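Local coordinates for endoglucanase (Clostridium thermocellum, PDB 2C4X), which probably degrades cellulose as a multimodular cellulosomal enzyme, represented here by its C-terminal PKD and CBM44 modules, the latter a carbohydrate-binding module that recognises xyloglucan and beta-glucan chains, at residues 104-110 / 133-138; 166-170 / 230-234; 99-105 / 247-252; 183-187 / 215-219. The protein carries 1 engineered substitution. Residue numbers count along the deposited sequence, not the author numbering.

Contact 1 (104-110 / 133-138); sequences NFEDGTL and KGERGL. With CA (calcium ion), chain C; EDO (1,2-ethanediol), chain E.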
# COMPACT_ATOMS: atom_id res chain seq x y z
N ASN A 104 -2.56 9.34 -7.59
CA ASN A 104 -3.75 8.50 -7.73
C ASN A 104 -4.34 8.51 -9.14
O ASN A 104 -5.11 7.61 -9.50
CB ASN A 104 -4.81 8.93 -6.71
CG ASN A 104 -5.18 10.40 -6.81
OD1 ASN A 104 -5.79 10.83 -7.79
ND2 ASN A 104 -4.81 11.18 -5.80
N PHE A 105 -3.97 9.54 -9.90
CA PHE A 105 -4.31 9.70 -11.32
C PHE A 105 -5.81 9.80 -11.63
O PHE A 105 -6.22 9.66 -12.79
CB PHE A 105 -3.60 8.64 -12.16
CG PHE A 105 -2.12 8.59 -11.92
CD1 PHE A 105 -1.29 9.61 -12.39
CD2 PHE A 105 -1.56 7.55 -11.19
CE1 PHE A 105 0.08 9.60 -12.15
CE2 PHE A 105 -0.18 7.51 -10.94
CZ PHE A 105 0.64 8.54 -11.43
N GLU A 106 -6.61 10.09 -10.61
CA GLU A 106 -8.07 10.15 -10.75
C GLU A 106 -8.57 11.44 -11.41
O GLU A 106 -9.74 11.54 -11.80
CB GLU A 106 -8.77 9.93 -9.40
CG GLU A 106 -8.39 8.62 -8.69
CD GLU A 106 -8.81 7.38 -9.47
OE1 GLU A 106 -9.96 7.30 -9.93
OE2 GLU A 106 -7.97 6.47 -9.63
N ASP A 107 -7.69 12.44 -11.53
CA ASP A 107 -8.05 13.69 -12.20
C ASP A 107 -7.84 13.64 -13.72
O ASP A 107 -8.10 14.62 -14.42
CB ASP A 107 -7.33 14.90 -11.57
CG ASP A 107 -5.81 14.89 -11.81
OD1 ASP A 107 -5.28 13.96 -12.45
OD2 ASP A 107 -5.15 15.83 -11.32
N GLY A 108 -7.37 12.50 -14.23
CA GLY A 108 -7.21 12.28 -15.67
C GLY A 108 -5.89 12.77 -16.24
O GLY A 108 -5.64 12.65 -17.44
N THR A 109 -5.06 13.30 -15.35
CA THR A 109 -3.80 13.96 -15.68
C THR A 109 -2.63 12.96 -15.63
O THR A 109 -2.78 11.84 -15.13
CB THR A 109 -3.60 15.16 -14.71
OG1 THR A 109 -4.56 16.17 -15.02
CG2 THR A 109 -2.24 15.76 -14.79
N LEU A 110 -1.48 13.36 -16.17
CA LEU A 110 -0.25 12.59 -16.05
C LEU A 110 0.46 12.81 -14.70
O LEU A 110 1.41 12.11 -14.37
CB LEU A 110 0.71 12.89 -17.22
CG LEU A 110 0.28 12.42 -18.61
CD1 LEU A 110 1.38 12.70 -19.63
CD2 LEU A 110 -0.10 10.94 -18.60
N LYS A 133 -6.17 1.26 -7.72
CA LYS A 133 -7.22 1.83 -6.89
C LYS A 133 -7.94 2.91 -7.67
O LYS A 133 -7.31 3.64 -8.43
CB LYS A 133 -6.65 2.43 -5.61
CG LYS A 133 -6.60 1.50 -4.43
CD LYS A 133 -6.45 2.28 -3.13
CE LYS A 133 -5.10 2.99 -3.03
NZ LYS A 133 -4.91 3.59 -1.68
N GLY A 134 -9.25 3.02 -7.47
CA GLY A 134 -10.04 4.00 -8.17
C GLY A 134 -10.28 3.55 -9.59
O GLY A 134 -10.17 2.35 -9.90
N GLU A 135 -10.59 4.49 -10.47
CA GLU A 135 -10.93 4.15 -11.83
C GLU A 135 -9.78 4.34 -12.82
O GLU A 135 -9.82 3.83 -13.93
CB GLU A 135 -12.17 4.94 -12.28
CG GLU A 135 -13.45 4.55 -11.52
CD GLU A 135 -14.55 5.59 -11.64
OE1 GLU A 135 -14.22 6.79 -11.82
OE2 GLU A 135 -15.74 5.22 -11.56
N ARG A 136 -8.72 5.04 -12.39
CA ARG A 136 -7.67 5.46 -13.32
C ARG A 136 -6.25 5.18 -12.83
O ARG A 136 -6.01 5.00 -11.65
CB ARG A 136 -7.82 6.94 -13.65
CG ARG A 136 -9.09 7.28 -14.40
CD ARG A 136 -9.18 8.76 -14.69
NE ARG A 136 -10.26 9.02 -15.64
CZ ARG A 136 -10.13 9.03 -16.96
NH1 ARG A 136 -8.95 8.79 -17.53
NH2 ARG A 136 -11.19 9.27 -17.72
N GLY A 137 -5.31 5.15 -13.78
CA GLY A 137 -3.89 5.02 -13.49
C GLY A 137 -3.13 5.44 -14.73
O GLY A 137 -3.70 6.06 -15.63
N LEU A 138 -1.84 5.10 -14.78
CA LEU A 138 -1.02 5.36 -15.97
C LEU A 138 -0.86 4.10 -16.80
O LEU A 138 -0.81 2.98 -16.26
CB LEU A 138 0.35 5.93 -15.60
CG LEU A 138 0.40 7.33 -14.97
CD1 LEU A 138 1.85 7.79 -14.77
CD2 LEU A 138 -0.40 8.35 -15.79
CA CA C . -5.86 5.35 -9.27
C1 EDO E . -2.50 13.97 -10.52
O1 EDO E . -2.84 13.04 -11.57
C2 EDO E . -1.74 13.25 -9.41
O2 EDO E . -2.41 12.04 -9.08

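Contact 2 (166-170 / 230-234); sequences MTFRI and QMGIQ. With EDO (1,2-ethanediol), chain F.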
# COMPACT_ATOMS: atom_id res chain seq x y z
N MSE A 166 8.22 5.16 0.09
CA MSE A 166 7.22 5.24 -0.97
C MSE A 166 6.77 3.84 -1.36
O MSE A 166 7.59 2.92 -1.40
CB MSE A 166 7.81 5.92 -2.21
CG MSE A 166 8.12 7.40 -2.06
SE MSE A 166 9.66 7.91 -3.18
CE MSE A 166 11.05 7.38 -1.89
N THR A 167 5.49 3.70 -1.68
CA THR A 167 4.93 2.46 -2.20
C THR A 167 4.45 2.66 -3.64
O THR A 167 3.63 3.53 -3.91
CB THR A 167 3.75 1.97 -1.31
OG1 THR A 167 4.24 1.71 0.01
CG2 THR A 167 3.13 0.70 -1.86
N PHE A 168 4.98 1.85 -4.55
CA PHE A 168 4.59 1.87 -5.96
C PHE A 168 3.74 0.64 -6.25
O PHE A 168 3.99 -0.43 -5.69
CB PHE A 168 5.83 1.81 -6.87
CG PHE A 168 6.75 3.01 -6.76
CD1 PHE A 168 7.58 3.18 -5.64
CD2 PHE A 168 6.82 3.93 -7.80
CE1 PHE A 168 8.45 4.27 -5.55
CE2 PHE A 168 7.68 5.03 -7.73
CZ PHE A 168 8.51 5.20 -6.60
N ARG A 169 2.75 0.79 -7.12
CA ARG A 169 2.03 -0.36 -7.68
C ARG A 169 2.23 -0.42 -9.19
O ARG A 169 1.91 0.52 -9.91
CB ARG A 169 0.54 -0.34 -7.31
CG ARG A 169 0.26 -0.74 -5.88
CD ARG A 169 0.33 0.43 -4.91
NE ARG A 169 -0.06 0.02 -3.56
CZ ARG A 169 -0.49 0.85 -2.60
NH1 ARG A 169 -0.60 2.15 -2.84
NH2 ARG A 169 -0.83 0.37 -1.41
N ILE A 170 2.77 -1.54 -9.66
CA ILE A 170 3.18 -1.68 -11.05
C ILE A 170 2.66 -2.99 -11.62
O ILE A 170 2.97 -4.06 -11.10
CB ILE A 170 4.75 -1.61 -11.19
CG1 ILE A 170 5.32 -0.42 -10.42
CG2 ILE A 170 5.18 -1.54 -12.66
CD1 ILE A 170 6.85 -0.46 -10.22
N GLN A 230 14.45 13.48 -8.72
CA GLN A 230 13.71 12.79 -9.77
C GLN A 230 13.23 11.46 -9.22
O GLN A 230 14.03 10.66 -8.72
CB GLN A 230 14.58 12.57 -11.01
CG GLN A 230 13.84 11.93 -12.17
CD GLN A 230 14.73 11.73 -13.37
OE1 GLN A 230 14.92 10.60 -13.83
NE2 GLN A 230 15.30 12.82 -13.88
N MSE A 231 11.92 11.22 -9.28
CA MSE A 231 11.34 9.94 -8.90
C MSE A 231 10.79 9.25 -10.15
O MSE A 231 10.24 9.91 -11.03
CB MSE A 231 10.23 10.15 -7.87
CG MSE A 231 9.56 8.89 -7.34
SE MSE A 231 8.06 9.32 -6.09
CE MSE A 231 6.74 9.82 -7.39
N GLY A 232 10.94 7.94 -10.25
CA GLY A 232 10.33 7.25 -11.38
C GLY A 232 10.44 5.75 -11.34
O GLY A 232 10.75 5.15 -10.32
N ILE A 233 10.16 5.14 -12.49
CA ILE A 233 10.38 3.73 -12.68
C ILE A 233 11.26 3.56 -13.91
O ILE A 233 11.01 4.17 -14.96
CB ILE A 233 9.04 2.96 -12.83
CG1 ILE A 233 8.17 3.16 -11.58
CG2 ILE A 233 9.30 1.46 -13.07
CD1 ILE A 233 6.72 2.96 -11.84
N GLN A 234 12.30 2.74 -13.76
CA GLN A 234 13.20 2.42 -14.85
C GLN A 234 13.04 0.95 -15.24
O GLN A 234 12.93 0.07 -14.38
CB GLN A 234 14.65 2.70 -14.45
CG GLN A 234 15.63 2.59 -15.60
CD GLN A 234 17.07 2.84 -15.18
OE1 GLN A 234 17.70 1.99 -14.56
NE2 GLN A 234 17.60 4.00 -15.55
C1 EDO F . 17.74 7.80 -15.89
O1 EDO F . 16.64 8.62 -15.49
C2 EDO F . 18.64 7.51 -14.69
O2 EDO F . 19.49 6.40 -15.00

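Contact 3 (99-105 / 247-252); sequences DNSKFNF and VDAIDW. With CA (calcium ion), chain C; EDO (1,2-ethanediol), chain E.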
# COMPACT_ATOMS: atom_id res chain seq x y z
N ASP A 99 -9.40 6.79 -4.76
CA ASP A 99 -7.97 6.56 -4.56
C ASP A 99 -7.38 7.85 -3.99
O ASP A 99 -7.28 8.86 -4.69
CB ASP A 99 -7.33 6.22 -5.91
CG ASP A 99 -5.85 5.86 -5.80
OD1 ASP A 99 -5.24 5.98 -4.72
OD2 ASP A 99 -5.29 5.46 -6.84
N ASN A 100 -7.03 7.81 -2.71
CA ASN A 100 -6.46 8.96 -2.01
C ASN A 100 -4.92 8.95 -1.98
O ASN A 100 -4.31 9.67 -1.18
CB ASN A 100 -7.03 9.07 -0.59
CG ASN A 100 -8.54 9.29 -0.57
OD1 ASN A 100 -9.27 8.67 0.22
ND2 ASN A 100 -9.02 10.18 -1.45
N SER A 101 -4.31 8.16 -2.86
CA SER A 101 -2.85 8.09 -2.98
C SER A 101 -2.26 9.45 -3.34
O SER A 101 -2.93 10.28 -3.96
CB SER A 101 -2.44 7.08 -4.05
OG SER A 101 -2.82 5.77 -3.67
N LYS A 102 -1.01 9.66 -2.94
CA LYS A 102 -0.24 10.84 -3.35
C LYS A 102 -0.27 11.00 -4.87
O LYS A 102 -0.46 12.10 -5.38
CB LYS A 102 1.20 10.75 -2.83
CG LYS A 102 1.33 10.90 -1.30
CD LYS A 102 1.04 12.32 -0.84
CE LYS A 102 1.21 12.49 0.65
NZ LYS A 102 0.16 11.79 1.43
N PHE A 103 -0.07 9.89 -5.59
CA PHE A 103 -0.28 9.87 -7.04
C PHE A 103 -1.35 8.84 -7.38
O PHE A 103 -1.09 7.63 -7.41
CB PHE A 103 1.03 9.64 -7.79
CG PHE A 103 1.93 10.84 -7.78
CD1 PHE A 103 1.74 11.88 -8.70
CD2 PHE A 103 2.94 10.96 -6.83
CE1 PHE A 103 2.56 13.01 -8.68
CE2 PHE A 103 3.77 12.09 -6.81
CZ PHE A 103 3.57 13.12 -7.73
N ASN A 104 -2.56 9.34 -7.59
CA ASN A 104 -3.75 8.50 -7.73
C ASN A 104 -4.34 8.51 -9.14
O ASN A 104 -5.11 7.61 -9.50
CB ASN A 104 -4.81 8.93 -6.71
CG ASN A 104 -5.18 10.40 -6.81
OD1 ASN A 104 -5.79 10.83 -7.79
ND2 ASN A 104 -4.81 11.18 -5.80
N PHE A 105 -3.97 9.54 -9.90
CA PHE A 105 -4.31 9.70 -11.32
C PHE A 105 -5.81 9.80 -11.63
O PHE A 105 -6.22 9.66 -12.79
CB PHE A 105 -3.60 8.64 -12.16
CG PHE A 105 -2.12 8.59 -11.92
CD1 PHE A 105 -1.29 9.61 -12.39
CD2 PHE A 105 -1.56 7.55 -11.19
CE1 PHE A 105 0.08 9.60 -12.15
CE2 PHE A 105 -0.18 7.51 -10.94
CZ PHE A 105 0.64 8.54 -11.43
N VAL A 247 0.89 1.70 -14.02
CA VAL A 247 1.40 2.30 -12.79
C VAL A 247 0.28 3.10 -12.13
O VAL A 247 -0.38 3.89 -12.79
CB VAL A 247 2.60 3.25 -13.04
CG1 VAL A 247 3.12 3.83 -11.73
CG2 VAL A 247 3.73 2.52 -13.80
N ASP A 248 0.09 2.89 -10.84
CA ASP A 248 -0.99 3.57 -10.12
C ASP A 248 -0.71 3.60 -8.64
O ASP A 248 0.08 2.79 -8.15
CB ASP A 248 -2.35 2.89 -10.37
CG ASP A 248 -3.53 3.75 -9.92
OD1 ASP A 248 -3.36 4.99 -9.80
OD2 ASP A 248 -4.62 3.20 -9.67
N ALA A 249 -1.35 4.54 -7.96
CA ALA A 249 -1.43 4.57 -6.50
C ALA A 249 -0.05 4.59 -5.84
O ALA A 249 0.21 3.85 -4.88
CB ALA A 249 -2.28 3.40 -5.97
N ILE A 250 0.83 5.45 -6.36
CA ILE A 250 2.11 5.74 -5.69
C ILE A 250 1.79 6.56 -4.45
O ILE A 250 1.11 7.59 -4.52
CB ILE A 250 3.10 6.48 -6.61
CG1 ILE A 250 3.30 5.70 -7.92
CG2 ILE A 250 4.44 6.67 -5.89
CD1 ILE A 250 4.03 6.49 -9.00
N ASP A 251 2.26 6.08 -3.30
CA ASP A 251 1.80 6.61 -2.03
C ASP A 251 2.88 6.63 -0.96
O ASP A 251 3.81 5.81 -0.97
CB ASP A 251 0.61 5.77 -1.53
CG ASP A 251 -0.33 6.55 -0.64
OD1 ASP A 251 -0.22 7.80 -0.60
OD2 ASP A 251 -1.18 5.92 0.02
N TRP A 252 2.76 7.59 -0.04
CA TRP A 252 3.61 7.67 1.13
C TRP A 252 2.91 8.50 2.20
O TRP A 252 1.87 9.11 1.93
CB TRP A 252 4.99 8.27 0.80
CG TRP A 252 4.94 9.66 0.25
CD1 TRP A 252 4.88 10.83 0.96
CD2 TRP A 252 4.92 10.04 -1.14
NE1 TRP A 252 4.83 11.91 0.11
CE2 TRP A 252 4.86 11.45 -1.19
CE3 TRP A 252 4.96 9.32 -2.34
CZ2 TRP A 252 4.83 12.16 -2.40
CZ3 TRP A 252 4.94 10.03 -3.55
CH2 TRP A 252 4.87 11.43 -3.56
CA CA C . -5.86 5.35 -9.27
C1 EDO E . -2.50 13.97 -10.52
O1 EDO E . -2.84 13.04 -11.57
C2 EDO E . -1.74 13.25 -9.41
O2 EDO E . -2.41 12.04 -9.08
O HOH W 1 -2.02 10.27 0.85
O HOH W 2 -2.37 3.96 -1.40

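Contact 4 (183-187 / 215-219); sequences PYIMP and ITLTL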
# COMPACT_ATOMS: atom_id res chain seq x y z
N PRO A 183 11.68 0.91 -9.35
CA PRO A 183 11.32 2.24 -8.87
C PRO A 183 12.59 2.89 -8.34
O PRO A 183 13.44 2.19 -7.78
CB PRO A 183 10.37 1.96 -7.71
CG PRO A 183 9.95 0.53 -7.87
CD PRO A 183 11.07 -0.16 -8.54
N TYR A 184 12.71 4.20 -8.53
CA TYR A 184 13.88 4.90 -8.06
C TYR A 184 13.54 6.30 -7.59
O TYR A 184 12.51 6.88 -7.98
CB TYR A 184 14.97 4.97 -9.14
CG TYR A 184 14.63 5.87 -10.31
CD1 TYR A 184 14.95 7.24 -10.30
CD2 TYR A 184 14.03 5.34 -11.46
CE1 TYR A 184 14.65 8.06 -11.39
CE2 TYR A 184 13.73 6.14 -12.54
CZ TYR A 184 14.03 7.49 -12.51
OH TYR A 184 13.73 8.27 -13.61
N ILE A 185 14.41 6.82 -6.74
CA ILE A 185 14.42 8.24 -6.43
C ILE A 185 15.86 8.73 -6.49
O ILE A 185 16.78 8.12 -5.92
CB ILE A 185 13.73 8.58 -5.09
CG1 ILE A 185 13.57 10.11 -4.97
CG2 ILE A 185 14.50 7.99 -3.90
CD1 ILE A 185 12.48 10.56 -4.07
N MSE A 186 16.05 9.81 -7.23
CA MSE A 186 17.36 10.31 -7.55
C MSE A 186 17.48 11.79 -7.16
O MSE A 186 17.20 12.67 -7.97
CB MSE A 186 17.63 10.10 -9.05
CG MSE A 186 19.01 10.54 -9.51
SE MSE A 186 19.42 9.99 -11.35
CE MSE A 186 17.83 10.66 -12.20
N PRO A 187 17.86 12.06 -5.89
CA PRO A 187 18.25 13.42 -5.51
C PRO A 187 19.54 13.84 -6.22
O PRO A 187 20.41 13.00 -6.47
CB PRO A 187 18.49 13.33 -4.00
CG PRO A 187 17.88 12.04 -3.58
CD PRO A 187 17.93 11.13 -4.75
N ILE A 215 5.80 -2.52 -4.72
CA ILE A 215 7.23 -2.37 -4.47
C ILE A 215 7.47 -1.10 -3.67
O ILE A 215 7.01 -0.02 -4.05
CB ILE A 215 8.05 -2.34 -5.80
CG1 ILE A 215 7.75 -3.57 -6.66
CG2 ILE A 215 9.55 -2.25 -5.51
CD1 ILE A 215 8.17 -3.42 -8.13
N THR A 216 8.17 -1.22 -2.54
CA THR A 216 8.49 -0.05 -1.72
C THR A 216 9.92 0.45 -1.96
O THR A 216 10.79 -0.30 -2.42
CB THR A 216 8.29 -0.29 -0.21
OG1 THR A 216 9.23 -1.27 0.25
CG2 THR A 216 6.86 -0.75 0.10
N LEU A 217 10.14 1.71 -1.61
CA LEU A 217 11.44 2.35 -1.77
C LEU A 217 11.60 3.43 -0.69
O LEU A 217 10.71 4.26 -0.52
CB LEU A 217 11.54 2.97 -3.16
CG LEU A 217 12.74 3.87 -3.46
CD1 LEU A 217 14.03 3.09 -3.42
CD2 LEU A 217 12.55 4.53 -4.79
N THR A 218 12.72 3.41 0.02
CA THR A 218 13.00 4.43 1.02
C THR A 218 14.06 5.42 0.55
O THR A 218 15.15 5.02 0.12
CB THR A 218 13.42 3.81 2.38
OG1 THR A 218 12.42 2.88 2.79
CG2 THR A 218 13.57 4.88 3.46
N LEU A 219 13.73 6.71 0.62
CA LEU A 219 14.74 7.76 0.48
C LEU A 219 15.49 7.83 1.82
O LEU A 219 14.88 8.11 2.84
CB LEU A 219 14.09 9.11 0.14
CG LEU A 219 15.06 10.30 -0.01
CD1 LEU A 219 15.94 10.12 -1.25
CD2 LEU A 219 14.31 11.63 -0.08

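Contact 1 (104-110 / 133-138)
A cation can fold a loop around itself by recruiting backbone carbonyls, and this contact is a clear case. Asn104 begins it: its O lies 2.4 Å from the calcium ion, while its OD1 accepts from Glu106 N at 3.0 Å, closing an Asx turn, and its ND2 hydrogen-bonds to Ser101 O. Phe105 opens a type I turn that runs to Gly108. Its ring receives Leu138 over one face, a CH-pi contact with Leu138 CG 3.7 Å from the ring centroid, while an ethanediol, probably from the crystallisation liquor, lies over the opposite face. Glu106 OE2 binds the calcium at 2.4 Å and also accepts from Arg136 N at 3.2 Å, and Glu106 OE1 takes a hydrogen bond from Glu135 N at 2.9 Å. Asp107 turns outward and forms a second Asx turn, OD1 to Thr109 N at 3.0 Å. Farther on, Leu110 CD2 meets Leu138 CD2 at 3.8 Å. Residues 133-138 contribute Lys133 O and Arg136 O, each 2.4 Å from the metal, and Asp99 and Asp248 complete its shell. Four ligand oxygens from these two segments, otherwise mutually repelling, are held close together by the calcium, consistent with a loop geometry that relies on the ion.

Contact 2 (166-170 / 230-234)
Two strands from facing sheets, with no hydrogen bond between these segments, must fit by shape, and 166-170 and 230-234 illustrate how. Their axes approach to 9.9 Å and cross at -33°, close to the roughly -30° usual for aligned beta-sandwich packing. Alternation sets the pattern: Met166, Phe168 and Ile170 project across the gap from one strand, Met231 and Ile233 from the other. Met231 and Met166, both selenomethionines, meet tip to tip, SE of Met231 3.6 Å from SE of Met166. Met231 also lies across the end of the Phe168 ring, where its CG meets Phe168 CZ at 3.9 Å, near the plane of the ring. The selenium is 5.3 Å from the Phe168 ring centroid in an oblique Met-aromatic contact. True interlocking begins with Phe168, the bump that fits against Gly232 in the hollow between Met231 and Ile233; there its CE2 approaches Gly232 O to 4.0 Å and its CD2 lies 4.1 Å from Ile233 CG1. Ile233 in turn fits between Phe168 and Ile170, its CD1 3.8 Å from Ile170 CD1. Around this buried row, strand 165-172 is flanked in its own sheet by strands 241-251 and 211-218, and strand 229-238 in the opposing sheet by 148-155 and 178-187, so that Ile250 and Pro183 also touch Phe168.

Contact 3 (99-105 / 247-252)
Val247 starts the second segment in the interior, where its O is 4.1 Å from Phe105 CE2. Asp248 follows as a bidentate calcium ligand, OD1 at 2.6 Å and OD2 at 2.5 Å from the ion, which also takes Asp99 OD2 at 2.5 Å and Asn104 O at 2.4 Å. Asp248 OD1 further lies 3.4 Å from Phe105 CD2, at the edge of that ring, and OD2 also has a hydrogen-bonding partner at Phe132. Glu106, Lys133 and Arg136 supply the remaining ligands. At Ala249 the strand takes on a positive phi of 57°, and CB packs 3.3 Å from Ser101 OG, a hydroxyl that itself donates to Asp99 OD1. Ile250 then forms a single antiparallel bridge with Phe103: Phe103 N donates to Ile250 O at 2.8 Å, and Ile250 N returns a weak bond to Phe103 O at 3.1 Å. The entry segment of the CBM44 beta-sandwich, coming from the PKD side of the chain, is thereby laid against the module's last strand, 241-251. Asp251 OD1 accepts from Lys102 N at 3.1 Å, and a water links its OD2 to Ser101 OG. Trp252 lies rim to rim with Phe103, CH2 to CE2 at 3.5 Å, while Lys102 CG sits over its five-membered ring, 3.7 Å from the centroid, and Lys102 NZ donates to Trp252 O at 3.2 Å.

Contact 4 (183-187 / 215-219)
Side-chain conformation shapes how the apolar faces of two segments meet, as residues 183-187 and 215-219 demonstrate. Pro183 and Pro187, both with C-gamma exo pucker, offer compact rings to the facing segment: Pro183 CG meets Ile215 CG2, placed there by chi1 m, at 3.7 Å, and Pro187 CG meets Leu219 CD1 at 3.6 Å. Leu217 and Leu219 share the t, p leucine rotamer; in Leu217 this carries CD2 against the opposing backbone, 3.5 Å from both Tyr184 C and Ile185 N. These strands belong to the two different sheets of the CBM44 beta-sandwich, run within 17° of parallel, and come to 7.6 Å axis to axis with no hydrogen bond between them, so the contact is apolar packing across the interior. Ile185, with chi1 t, sends CG2 to Leu217 CD2 at 4.1 Å and to Leu219 CD1 at 3.7 Å. CA-to-CB of Leu219 points sideways, yet its rotamer brings the end of the chain inward to reach both Ile185 and Pro187. Tyr184, with chi1 p, has its CB directed away from this interface; its ring stacks with Trp197 and its OH hydrogen-bonds to Gln230 OE1.

Overall arrangement
The four contacts divide the CBM44 module between a metal site and a sandwich core. Contacts 1 and 3, centres about 8 Å apart, share Asn104 and Phe105 and supply one calcium site's ligands between them; Leu138 N is 2.7 Å from Val247 O, a probable hydrogen bond. Contacts 2 and 4, centred about 7 Å apart, both join the two sheets, and Gln230 O and Met186 N lie 2.6 Å apart in one. Contact 3 touches contact 2: Thr167 N is 2.8 Å from Asp251 O, and Ile233 CD1 packs 3.6 Å from Val247 CG2. The Phe168 side chain lies about 12 Å from the calcium; contacts 1 and 4 are centred about 21 Å apart.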